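Local coordinates for protein toll (PDB 4LXR) that acts as the receptor for the cleaved cytokine spaetzle C-106, starting the Toll pathway in antifungal immunity and in dorsal-ventral patterning of the embryo, at residues A[476-481]-A[501-506]; A[667-672]-A[689-694]; A[698-703]-A[725-730]. One frame throughout, in Å; residues are numbered along the deposited sequence.

Interaction 1: residues A[476-481]-A[501-506]. With NAG (2-acetamido-2-deoxy-beta-D-glucopyranose), chain F; NAG (2-acetamido-2-deoxy-beta-D-glucopyranose), chain M; NAG (2-acetamido-2-deoxy-beta-D-glucopyranose), chain B; NAG (2-acetamido-2-deoxy-beta-D-glucopyranose), chain E.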
loop_
_atom_site.group_PDB
_atom_site.type_symbol
_atom_site.label_atom_id
_atom_site.label_comp_id
_atom_site.label_asym_id
_atom_site.label_seq_id
_atom_site.Cartn_x
_atom_site.Cartn_y
_atom_site.Cartn_z
ATOM N N ASP A 476 10.178 6.167 -8.461
ATOM C CA ASP A 476 8.923 5.820 -9.120
ATOM C C ASP A 476 8.651 6.696 -10.326
ATOM O O ASP A 476 8.248 7.854 -10.179
ATOM C CB ASP A 476 7.746 5.902 -8.147
ATOM C CG ASP A 476 6.513 5.202 -8.672
ATOM O OD1 ASP A 476 6.394 5.027 -9.911
ATOM O OD2 ASP A 476 5.665 4.814 -7.852
ATOM N N LEU A 477 8.855 6.138 -11.522
ATOM C CA LEU A 477 8.602 6.882 -12.747
ATOM C C LEU A 477 7.367 6.377 -13.491
ATOM O O LEU A 477 7.171 6.702 -14.659
ATOM C CB LEU A 477 9.822 6.844 -13.662
ATOM C CG LEU A 477 11.049 7.635 -13.216
ATOM C CD1 LEU A 477 12.221 7.338 -14.130
ATOM C CD2 LEU A 477 10.749 9.120 -13.210
ATOM N N SER A 478 6.531 5.598 -12.812
ATOM C CA SER A 478 5.381 4.982 -13.461
ATOM C C SER A 478 4.367 6.012 -13.918
ATOM O O SER A 478 4.255 7.083 -13.320
ATOM C CB SER A 478 4.700 3.946 -12.553
ATOM O OG SER A 478 4.016 4.558 -11.467
ATOM N N TYR A 479 3.635 5.675 -14.980
ATOM C CA TYR A 479 2.551 6.512 -15.495
ATOM C C TYR A 479 3.081 7.857 -15.972
ATOM O O TYR A 479 2.396 8.882 -15.888
ATOM C CB TYR A 479 1.439 6.700 -14.443
ATOM C CG TYR A 479 0.611 5.457 -14.188
ATOM C CD1 TYR A 479 -0.457 5.130 -15.017
ATOM C CD2 TYR A 479 0.894 4.614 -13.116
ATOM C CE1 TYR A 479 -1.219 3.992 -14.787
ATOM C CE2 TYR A 479 0.134 3.472 -12.875
ATOM C CZ TYR A 479 -0.923 3.173 -13.713
ATOM O OH TYR A 479 -1.679 2.046 -13.484
ATOM N N ASN A 480 4.316 7.851 -16.449
ATOM C CA ASN A 480 4.884 9.027 -17.091
ATOM C C ASN A 480 4.882 8.880 -18.616
ATOM O O ASN A 480 4.056 8.144 -19.158
ATOM C CB ASN A 480 6.264 9.347 -16.520
ATOM C CG ASN A 480 6.175 10.082 -15.194
ATOM O OD1 ASN A 480 6.101 11.297 -15.173
ATOM N ND2 ASN A 480 6.167 9.344 -14.088
ATOM N N ASN A 481 5.782 9.574 -19.306
ATOM C CA ASN A 481 5.701 9.635 -20.762
ATOM C C ASN A 481 6.997 9.238 -21.469
ATOM O O ASN A 481 7.254 9.675 -22.595
ATOM C CB ASN A 481 5.256 11.034 -21.215
ATOM C CG ASN A 481 3.952 11.012 -22.002
ATOM O OD1 ASN A 481 3.942 10.693 -23.194
ATOM N ND2 ASN A 481 2.844 11.346 -21.334
ATOM N N ASN A 501 10.600 2.108 -10.970
ATOM C CA ASN A 501 9.351 1.696 -11.596
ATOM C C ASN A 501 9.162 2.455 -12.891
ATOM O O ASN A 501 9.021 3.671 -12.870
ATOM C CB ASN A 501 8.173 1.983 -10.661
ATOM C CG ASN A 501 6.961 1.122 -10.961
ATOM O OD1 ASN A 501 6.549 0.996 -12.112
ATOM N ND2 ASN A 501 6.387 0.520 -9.917
ATOM N N MET A 502 9.167 1.754 -14.023
ATOM C CA MET A 502 8.898 2.416 -15.302
ATOM C C MET A 502 7.683 1.823 -15.988
ATOM O O MET A 502 7.584 1.856 -17.219
ATOM C CB MET A 502 10.095 2.342 -16.243
ATOM C CG MET A 502 11.344 2.992 -15.713
ATOM S SD MET A 502 12.548 3.034 -17.044
ATOM C CE MET A 502 14.076 3.286 -16.151
ATOM N N THR A 503 6.765 1.280 -15.191
ATOM C CA THR A 503 5.528 0.725 -15.724
ATOM C C THR A 503 4.591 1.811 -16.213
ATOM O O THR A 503 4.646 2.946 -15.746
ATOM C CB THR A 503 4.776 -0.103 -14.685
ATOM O OG1 THR A 503 4.448 0.721 -13.562
ATOM C CG2 THR A 503 5.622 -1.271 -14.224
ATOM N N HIS A 504 3.741 1.445 -17.168
ATOM C CA HIS A 504 2.698 2.329 -17.679
ATOM C C HIS A 504 3.230 3.632 -18.254
ATOM O O HIS A 504 2.585 4.671 -18.150
ATOM C CB HIS A 504 1.638 2.602 -16.608
ATOM C CG HIS A 504 0.844 1.391 -16.231
ATOM N ND1 HIS A 504 -0.365 1.085 -16.815
ATOM C CD2 HIS A 504 1.098 0.399 -15.345
ATOM C CE1 HIS A 504 -0.828 -0.039 -16.299
ATOM N NE2 HIS A 504 0.042 -0.478 -15.408
ATOM N N ASN A 505 4.410 3.569 -18.855
ATOM C CA ASN A 505 4.907 4.684 -19.638
ATOM C C ASN A 505 4.490 4.535 -21.104
ATOM O O ASN A 505 3.494 3.866 -21.399
ATOM C CB ASN A 505 6.421 4.840 -19.459
ATOM C CG ASN A 505 6.773 5.684 -18.233
ATOM O OD1 ASN A 505 7.168 6.842 -18.355
ATOM N ND2 ASN A 505 6.590 5.112 -17.047
ATOM N N LYS A 506 5.237 5.156 -22.011
ATOM C CA LYS A 506 4.924 5.095 -23.436
ATOM C C LYS A 506 6.051 4.389 -24.194
ATOM O O LYS A 506 6.319 4.694 -25.355
ATOM C CB LYS A 506 4.720 6.505 -23.994
ATOM C CG LYS A 506 3.595 7.310 -23.309
ATOM C CD LYS A 506 2.222 6.757 -23.673
ATOM C CE LYS A 506 1.099 7.738 -23.345
ATOM N NZ LYS A 506 0.445 7.456 -22.025
HETATM C C1 NAG F . 5.360 -0.433 -10.283
HETATM C C2 NAG F . 5.332 -1.630 -9.318
HETATM C C3 NAG F . 4.229 -2.622 -9.711
HETATM C C4 NAG F . 2.903 -1.914 -9.972
HETATM C C5 NAG F . 3.128 -0.744 -10.920
HETATM C C6 NAG F . 1.876 0.054 -11.204
HETATM C C7 NAG F . 7.316 -2.533 -8.177
HETATM C C8 NAG F . 6.680 -2.087 -6.896
HETATM N N2 NAG F . 6.622 -2.294 -9.294
HETATM O O3 NAG F . 4.080 -3.575 -8.666
HETATM O O4 NAG F . 1.991 -2.784 -10.640
HETATM O O5 NAG F . 4.082 0.154 -10.347
HETATM O O6 NAG F . 1.391 0.683 -10.026
HETATM O O7 NAG F . 8.406 -3.095 -8.202
HETATM C C1 NAG M . 2.115 12.404 -22.002
HETATM C C2 NAG M . 0.584 12.608 -22.054
HETATM C C3 NAG M . 0.202 14.094 -21.942
HETATM C C4 NAG M . 1.050 14.987 -22.848
HETATM C C5 NAG M . 2.517 14.564 -22.841
HETATM C C6 NAG M . 3.470 15.714 -22.618
HETATM C C7 NAG M . -0.974 11.100 -23.208
HETATM C C8 NAG M . -1.450 10.580 -24.533
HETATM N N2 NAG M . 0.005 12.010 -23.252
HETATM O O3 NAG M . 0.271 14.532 -20.587
HETATM O O4 NAG M . 0.543 14.974 -24.178
HETATM O O5 NAG M . 2.739 13.637 -21.777
HETATM O O6 NAG M . 4.802 15.346 -22.947
HETATM O O7 NAG M . -1.455 10.714 -22.146
HETATM C C1 NAG B . 1.232 -3.707 -9.848
HETATM C C2 NAG B . 0.014 -4.095 -10.679
HETATM C C3 NAG B . -0.826 -5.132 -9.940
HETATM C C4 NAG B . 0.025 -6.319 -9.499
HETATM C C5 NAG B . 1.279 -5.848 -8.763
HETATM C C6 NAG B . 2.252 -6.970 -8.481
HETATM C C7 NAG B . -0.740 -2.283 -12.171
HETATM C C8 NAG B . -1.680 -1.125 -12.325
HETATM N N2 NAG B . -0.800 -2.929 -11.003
HETATM O O3 NAG B . -1.889 -5.562 -10.784
HETATM O O4 NAG B . -0.737 -7.118 -8.600
HETATM O O5 NAG B . 1.986 -4.877 -9.548
HETATM O O6 NAG B . 3.573 -6.482 -8.285
HETATM O O7 NAG B . 0.046 -2.604 -13.061
HETATM C C1 NAG E . -2.883 10.697 -12.429
HETATM C C2 NAG E . -3.921 9.670 -11.936
HETATM C C3 NAG E . -5.340 10.178 -12.189
HETATM C C4 NAG E . -5.528 11.581 -11.624
HETATM C C5 NAG E . -4.451 12.497 -12.197
HETATM C C6 NAG E . -4.530 13.917 -11.686
HETATM C C7 NAG E . -3.140 7.336 -11.969
HETATM C C8 NAG E . -3.033 6.081 -12.782
HETATM N N2 NAG E . -3.726 8.377 -12.572
HETATM O O3 NAG E . -6.256 9.260 -11.605
HETATM O O4 NAG E . -6.799 12.098 -12.002
HETATM O O5 NAG E . -3.159 11.988 -11.839
HETATM O O6 NAG E . -4.340 13.973 -10.279
HETATM O O7 NAG E . -2.714 7.404 -10.819
#
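Tyr479 lies over His504 as an offset stack, centroids 4.4 Å apart and planes 11° from parallel. The tyrosine CB points away from segment 501-506, but with CG beside the backbone N (chi1 -71°) the ring swings back alongside His504. Followed outward, His504 CB sits over the centre of the phenol face, a CH-pi contact 3.6 Å from the Tyr479 ring centroid; His504 CG then meets Tyr479 CZ and CE1, His504 CE1 comes against the phenol oxygen, OH, and at the tip NE2 donates to O7 of the chain B sugar at 3.2 Å. The opposite phenol face carries the C8 methyl of the chain E sugar. An alanine in place of Tyr479 would probably leave one imidazole face without its cover and that methyl without its platform. Asn505 ND2 gives an almost straight bond, 2.9 Å, to Leu477 O, which Asn480 ND2 grips from the opposite face of the carbonyl. Tyr479 N bonds Thr503 O. Asp476 OD1 and Asn501 OD1 each close an Asx turn, while Asp476 OD2 pairs with Arg454. Asn481 and Asn501 carry N-linked sugars. Equivalent asparagines, Asn480 and Asn505, form the asparagine ladder of a leucine-rich repeat solenoid, here LRR 14 and 15.

Interaction 2: residues A[667-672]-A[689-694]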
loop_
_atom_site.group_PDB
_atom_site.type_symbol
_atom_site.label_atom_id
_atom_site.label_comp_id
_atom_site.label_asym_id
_atom_site.label_seq_id
_atom_site.Cartn_x
_atom_site.Cartn_y
_atom_site.Cartn_z
ATOM N N VAL A 667 21.707 -12.708 -53.705
ATOM C CA VAL A 667 20.785 -13.691 -53.147
ATOM C C VAL A 667 21.543 -14.914 -52.625
ATOM O O VAL A 667 22.419 -15.448 -53.309
ATOM C CB VAL A 667 19.773 -14.160 -54.219
ATOM C CG1 VAL A 667 19.056 -15.444 -53.775
ATOM C CG2 VAL A 667 18.781 -13.045 -54.550
ATOM N N THR A 668 21.213 -15.343 -51.408
ATOM C CA THR A 668 21.848 -16.526 -50.834
ATOM C C THR A 668 20.917 -17.741 -50.827
ATOM O O THR A 668 21.351 -18.877 -50.632
ATOM C CB THR A 668 22.354 -16.253 -49.406
ATOM O OG1 THR A 668 21.243 -15.988 -48.546
ATOM C CG2 THR A 668 23.288 -15.077 -49.401
ATOM N N SER A 669 19.633 -17.501 -51.049
ATOM C CA SER A 669 18.653 -18.573 -50.992
ATOM C C SER A 669 17.623 -18.363 -52.088
ATOM O O SER A 669 16.919 -17.344 -52.094
ATOM C CB SER A 669 17.951 -18.563 -49.634
ATOM O OG SER A 669 17.733 -19.869 -49.158
ATOM N N LEU A 670 17.548 -19.307 -53.023
ATOM C CA LEU A 670 16.551 -19.272 -54.082
ATOM C C LEU A 670 15.486 -20.319 -53.813
ATOM O O LEU A 670 15.772 -21.514 -53.802
ATOM C CB LEU A 670 17.183 -19.539 -55.445
ATOM C CG LEU A 670 17.887 -18.378 -56.137
ATOM C CD1 LEU A 670 18.649 -18.848 -57.388
ATOM C CD2 LEU A 670 16.868 -17.288 -56.479
ATOM N N HIS A 671 14.259 -19.861 -53.592
ATOM C CA HIS A 671 13.134 -20.742 -53.315
ATOM C C HIS A 671 12.190 -20.660 -54.497
ATOM O O HIS A 671 11.347 -19.754 -54.580
ATOM C CB HIS A 671 12.434 -20.319 -52.022
ATOM C CG HIS A 671 13.366 -20.194 -50.855
ATOM N ND1 HIS A 671 13.589 -21.225 -49.966
ATOM C CD2 HIS A 671 14.162 -19.174 -50.457
ATOM C CE1 HIS A 671 14.466 -20.836 -49.057
ATOM N NE2 HIS A 671 14.829 -19.595 -49.333
ATOM N N LEU A 672 12.352 -21.605 -55.422
ATOM C CA LEU A 672 11.692 -21.530 -56.710
ATOM C C LEU A 672 10.732 -22.689 -56.957
ATOM O O LEU A 672 10.364 -22.943 -58.096
ATOM C CB LEU A 672 12.751 -21.494 -57.818
ATOM C CG LEU A 672 13.854 -20.452 -57.607
ATOM C CD1 LEU A 672 14.982 -20.639 -58.611
ATOM C CD2 LEU A 672 13.262 -19.032 -57.697
ATOM N N LEU A 689 25.117 -18.098 -53.237
ATOM C CA LEU A 689 24.034 -19.075 -53.075
ATOM C C LEU A 689 24.432 -20.275 -52.226
ATOM O O LEU A 689 25.483 -20.874 -52.452
ATOM C CB LEU A 689 23.554 -19.568 -54.451
ATOM C CG LEU A 689 22.114 -20.087 -54.539
ATOM C CD1 LEU A 689 21.113 -18.962 -54.240
ATOM C CD2 LEU A 689 21.844 -20.695 -55.901
ATOM N N THR A 690 23.586 -20.633 -51.258
ATOM C CA THR A 690 23.820 -21.817 -50.428
ATOM C C THR A 690 22.606 -22.739 -50.422
ATOM O O THR A 690 22.639 -23.825 -49.844
ATOM C CB THR A 690 24.142 -21.453 -48.960
ATOM O OG1 THR A 690 22.976 -20.895 -48.351
ATOM C CG2 THR A 690 25.295 -20.444 -48.872
ATOM N N HIS A 691 21.534 -22.308 -51.067
ATOM C CA HIS A 691 20.324 -23.119 -51.147
ATOM C C HIS A 691 19.607 -22.857 -52.477
ATOM O O HIS A 691 19.374 -21.695 -52.868
ATOM C CB HIS A 691 19.416 -22.824 -49.941
ATOM C CG HIS A 691 18.120 -23.575 -49.951
ATOM N ND1 HIS A 691 18.019 -24.892 -49.559
ATOM C CD2 HIS A 691 16.869 -23.190 -50.299
ATOM C CE1 HIS A 691 16.763 -25.287 -49.667
ATOM N NE2 HIS A 691 16.044 -24.272 -50.113
ATOM N N LEU A 692 19.279 -23.933 -53.181
ATOM C CA LEU A 692 18.605 -23.833 -54.464
ATOM C C LEU A 692 17.461 -24.829 -54.488
ATOM O O LEU A 692 17.678 -26.040 -54.576
ATOM C CB LEU A 692 19.581 -24.126 -55.610
ATOM C CG LEU A 692 19.102 -24.033 -57.058
ATOM C CD1 LEU A 692 18.730 -22.594 -57.434
ATOM C CD2 LEU A 692 20.174 -24.584 -58.038
ATOM N N ASP A 693 16.240 -24.322 -54.409
ATOM C CA ASP A 693 15.080 -25.191 -54.470
ATOM C C ASP A 693 14.465 -25.001 -55.836
ATOM O O ASP A 693 13.776 -24.009 -56.070
ATOM C CB ASP A 693 14.073 -24.857 -53.356
ATOM C CG ASP A 693 12.822 -25.744 -53.388
ATOM O OD1 ASP A 693 12.593 -26.502 -54.360
ATOM O OD2 ASP A 693 12.040 -25.676 -52.424
ATOM N N ILE A 694 14.730 -25.951 -56.737
ATOM C CA ILE A 694 14.149 -25.925 -58.069
ATOM C C ILE A 694 13.240 -27.120 -58.281
ATOM O O ILE A 694 13.097 -27.613 -59.403
ATOM C CB ILE A 694 15.223 -25.887 -59.187
ATOM C CG1 ILE A 694 16.264 -26.997 -58.985
ATOM C CG2 ILE A 694 15.840 -24.491 -59.273
ATOM C CD1 ILE A 694 17.514 -26.857 -59.827
#
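Thr668 O is met by backbone N-H groups of two successive residues: Thr690 N gives a nearly straight bond of 2.9 Å, and His691 N adds a weak one. This shared carbonyl opens a short parallel ladder in which Leu670 N donates to His691 O, Asp693 N to Leu670 O at 2.9 Å, and Leu672 N to Asp693 O. The strands 669-671 and 691-693 run 9° from parallel, their axes 4.9 Å apart.

On the buried face leucines interlock. Leu689 has its CG anti to the backbone N (chi1 -155°), which carries CD1 across to Leu670 CG at 3.8 Å, the two side chains crossing at about a right angle. Leu692 instead lies alongside Leu670, their CD1 methyls 3.7 Å apart. Farther on, Leu672 CD1 meets Ile694 CG2 at 4.0 Å, so the apolar packing continues past the strand ends.

The other face is polar. His671 CE1 approaches His691 CD2 at 3.6 Å, with the ring planes 40° apart, and Ser669 OG lies against His691 CB at 3.5 Å. Asp693 turns its OD1 to Ser695 OG.

The two strands belong to LRR 17 and 18. Strand 643-647 continues the parallel sheet beyond 669-671, bringing His647 to stack on the His671 ring, while strand 718-720 follows on the far side of 691-693, with Ser718 beside His691 and Lys720 beside Asp693.

Interaction 3: residues A[698-703]-A[725-730]. With NAG (2-acetamido-2-deoxy-beta-D-glucopyranose), chain G.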
loop_
_atom_site.group_PDB
_atom_site.type_symbol
_atom_site.label_atom_id
_atom_site.label_comp_id
_atom_site.label_asym_id
_atom_site.label_seq_id
_atom_site.Cartn_x
_atom_site.Cartn_y
_atom_site.Cartn_z
ATOM N N HIS A 698 10.072 -27.524 -64.673
ATOM C CA HIS A 698 9.954 -28.302 -65.917
ATOM C C HIS A 698 11.307 -28.841 -66.387
ATOM O O HIS A 698 11.556 -28.924 -67.591
ATOM C CB HIS A 698 9.355 -27.456 -67.055
ATOM C CG HIS A 698 7.935 -27.032 -66.829
ATOM N ND1 HIS A 698 7.234 -27.333 -65.682
ATOM C CD2 HIS A 698 7.084 -26.327 -67.613
ATOM C CE1 HIS A 698 6.016 -26.830 -65.765
ATOM N NE2 HIS A 698 5.899 -26.217 -66.928
ATOM N N LEU A 699 12.176 -29.186 -65.448
ATOM C CA LEU A 699 13.558 -29.516 -65.777
ATOM C C LEU A 699 13.700 -30.959 -66.222
ATOM O O LEU A 699 13.097 -31.864 -65.643
ATOM C CB LEU A 699 14.473 -29.262 -64.578
ATOM C CG LEU A 699 14.500 -27.854 -63.982
ATOM C CD1 LEU A 699 15.304 -27.895 -62.685
ATOM C CD2 LEU A 699 15.119 -26.871 -64.959
ATOM N N GLN A 700 14.514 -31.172 -67.244
ATOM C CA GLN A 700 14.733 -32.518 -67.755
ATOM C C GLN A 700 16.145 -32.993 -67.469
ATOM O O GLN A 700 16.421 -34.195 -67.464
ATOM C CB GLN A 700 14.443 -32.567 -69.253
ATOM C CG GLN A 700 12.999 -32.244 -69.592
ATOM C CD GLN A 700 12.579 -32.789 -70.944
ATOM O OE1 GLN A 700 13.164 -33.748 -71.446
ATOM N NE2 GLN A 700 11.557 -32.185 -71.534
ATOM N N MET A 701 17.033 -32.046 -67.197
ATOM C CA MET A 701 18.450 -32.355 -67.108
ATOM C C MET A 701 19.210 -31.223 -66.418
ATOM O O MET A 701 18.725 -30.102 -66.362
ATOM C CB MET A 701 18.972 -32.611 -68.533
ATOM C CG MET A 701 20.438 -32.335 -68.789
ATOM S SD MET A 701 20.701 -30.622 -69.262
ATOM C CE MET A 701 22.381 -30.723 -69.885
ATOM N N LEU A 702 20.391 -31.522 -65.886
ATOM C CA LEU A 702 21.258 -30.505 -65.297
ATOM C C LEU A 702 22.689 -30.648 -65.820
ATOM O O LEU A 702 23.313 -31.698 -65.654
ATOM C CB LEU A 702 21.268 -30.645 -63.775
ATOM C CG LEU A 702 20.642 -29.581 -62.887
ATOM C CD1 LEU A 702 19.374 -28.987 -63.498
ATOM C CD2 LEU A 702 20.362 -30.192 -61.519
ATOM N N ASN A 703 23.211 -29.584 -66.421
ATOM C CA ASN A 703 24.585 -29.566 -66.912
ATOM C C ASN A 703 25.600 -29.875 -65.814
ATOM O O ASN A 703 25.398 -29.518 -64.652
ATOM C CB ASN A 703 24.897 -28.209 -67.547
ATOM C CG ASN A 703 25.992 -28.292 -68.597
ATOM O OD1 ASN A 703 26.795 -29.232 -68.606
ATOM N ND2 ASN A 703 26.030 -27.303 -69.493
ATOM N N PRO A 725 10.503 -33.414 -64.517
ATOM C CA PRO A 725 10.477 -34.492 -65.524
ATOM C C PRO A 725 11.876 -34.854 -66.015
ATOM O O PRO A 725 12.219 -34.557 -67.166
ATOM C CB PRO A 725 9.665 -33.884 -66.673
ATOM C CG PRO A 725 9.874 -32.410 -66.546
ATOM C CD PRO A 725 10.024 -32.130 -65.057
ATOM N N TRP A 726 12.671 -35.482 -65.150
ATOM C CA TRP A 726 14.051 -35.819 -65.480
ATOM C C TRP A 726 14.156 -36.803 -66.658
ATOM O O TRP A 726 13.436 -37.801 -66.717
ATOM C CB TRP A 726 14.788 -36.351 -64.245
ATOM C CG TRP A 726 14.816 -35.358 -63.118
ATOM C CD1 TRP A 726 14.174 -35.460 -61.922
ATOM C CD2 TRP A 726 15.508 -34.102 -63.098
ATOM N NE1 TRP A 726 14.432 -34.350 -61.150
ATOM C CE2 TRP A 726 15.247 -33.501 -61.850
ATOM C CE3 TRP A 726 16.328 -33.430 -64.014
ATOM C CZ2 TRP A 726 15.777 -32.259 -61.491
ATOM C CZ3 TRP A 726 16.846 -32.194 -63.661
ATOM C CH2 TRP A 726 16.568 -31.622 -62.403
ATOM N N MET A 727 15.047 -36.486 -67.593
ATOM C CA MET A 727 15.327 -37.342 -68.745
ATOM C C MET A 727 16.497 -38.248 -68.399
ATOM O O MET A 727 17.652 -37.829 -68.427
ATOM C CB MET A 727 15.647 -36.488 -69.981
ATOM C CG MET A 727 16.098 -37.268 -71.209
ATOM S SD MET A 727 14.798 -38.308 -71.908
ATOM C CE MET A 727 13.391 -37.193 -71.865
ATOM N N CYS A 728 16.183 -39.486 -68.044
ATOM C CA CYS A 728 17.197 -40.440 -67.592
ATOM C C CYS A 728 17.705 -41.337 -68.721
ATOM O O CYS A 728 17.339 -42.500 -68.830
ATOM C CB CYS A 728 16.682 -41.252 -66.390
ATOM S SG CYS A 728 16.264 -40.168 -64.947
ATOM N N ASP A 729 18.545 -40.759 -69.569
ATOM C CA ASP A 729 19.306 -41.519 -70.542
ATOM C C ASP A 729 20.779 -41.213 -70.328
ATOM O O ASP A 729 21.181 -40.790 -69.253
ATOM C CB ASP A 729 18.887 -41.172 -71.969
ATOM C CG ASP A 729 18.874 -39.675 -72.226
ATOM O OD1 ASP A 729 19.254 -38.904 -71.321
ATOM O OD2 ASP A 729 18.485 -39.275 -73.337
ATOM N N CYS A 730 21.581 -41.394 -71.365
ATOM C CA CYS A 730 23.024 -41.377 -71.194
ATOM C C CYS A 730 23.577 -40.019 -70.785
ATOM O O CYS A 730 24.650 -39.936 -70.177
ATOM C CB CYS A 730 23.723 -41.889 -72.452
ATOM S SG CYS A 730 25.155 -42.869 -72.035
HETATM C C1 NAG G . 3.651 -23.024 -66.991
HETATM C C2 NAG G . 2.715 -22.458 -68.059
HETATM C C3 NAG G . 1.278 -22.905 -67.788
HETATM C C4 NAG G . 1.197 -24.416 -67.611
HETATM C C5 NAG G . 2.222 -24.889 -66.582
HETATM C C6 NAG G . 2.318 -26.394 -66.481
HETATM C C7 NAG G . 3.666 -20.317 -68.827
HETATM C C8 NAG G . 3.592 -18.821 -68.705
HETATM N N2 NAG G . 2.791 -21.006 -68.086
HETATM O O3 NAG G . 0.423 -22.494 -68.850
HETATM O O4 NAG G . -0.113 -24.743 -67.158
HETATM O O5 NAG G . 3.529 -24.427 -66.948
HETATM O O6 NAG G . 2.007 -26.845 -65.169
HETATM O O7 NAG G . 4.480 -20.872 -69.560
#
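Trp726 holds its CG beside the backbone N (chi1 -59°), and with chi2 at 112° the indole swings back from a backbone that starts it away from segment 698-703, bringing its six-membered ring against Leu699 and Leu702. Leu699 points the same way as the indole, its CB 3.8 Å from Trp726 CH2. Leu702 comes to the ring edge, where its CD1 lies 4.0 Å from the same CH2 atom. The benzo rim also rests on the peptide joining Gln700 to Met701: Trp726 CE3 is 3.5 Å from Gln700 C, and Met701 N lies at the ring edge by CZ3. Leu699 O stands over one indole face, toward its rim.

A single hydrogen bond ties the two backbones. Met727 N donates to Gln700 O at 2.7 Å, almost straight at 176°, in the carbonyl plane and on a lone pair. Beside it, Gln700 CA makes a C-H...O contact of 3.3 Å with Pro725 O. The Gln700 and Met727 side chains run alongside each other, OE1 meeting the CE methyl at 3.5 Å. Pro725 packs its CD and CG against Leu699 O.

Outside the pair, Trp726 NE1 donates to Leu721 O, and Leu699 N bonds Asn724 OD1. Disulfides Cys728-Cys754 and Cys730-Cys772 pin the following chain within the LRRCT cap. His698 NE2 donates to O5 of the chain G sugar. The chemistry combines apolar contacts of the indole rim with ring-to-peptide packing and one straight backbone bond joining the two loops: a tryptophan from the cysteine-bonded C-terminal cap sets its benzo rim against the leucines of LRR 18.

How the interactions relate
The three contacts follow one another along the Toll ectodomain without overlap in sequence. Interaction 1 joins LRR 14 and 15 in the longer solenoid; its centre is about 47 Å from that of interaction 2 and about 66 Å from that of interaction 3, and it touches neither. Interactions 2 and 3 belong to the second, shorter repeat block, with centres about 20 Å apart. They meet directly where Ile694 CD1 packs on Leu699 CD1 at 3.8 Å, so the apolar packing beside the strand pair carries on into the cap contact. Attached sugars touch interactions 1 and 3, and no other protein chain of the assembly, spaetzle included, touches any of the segments.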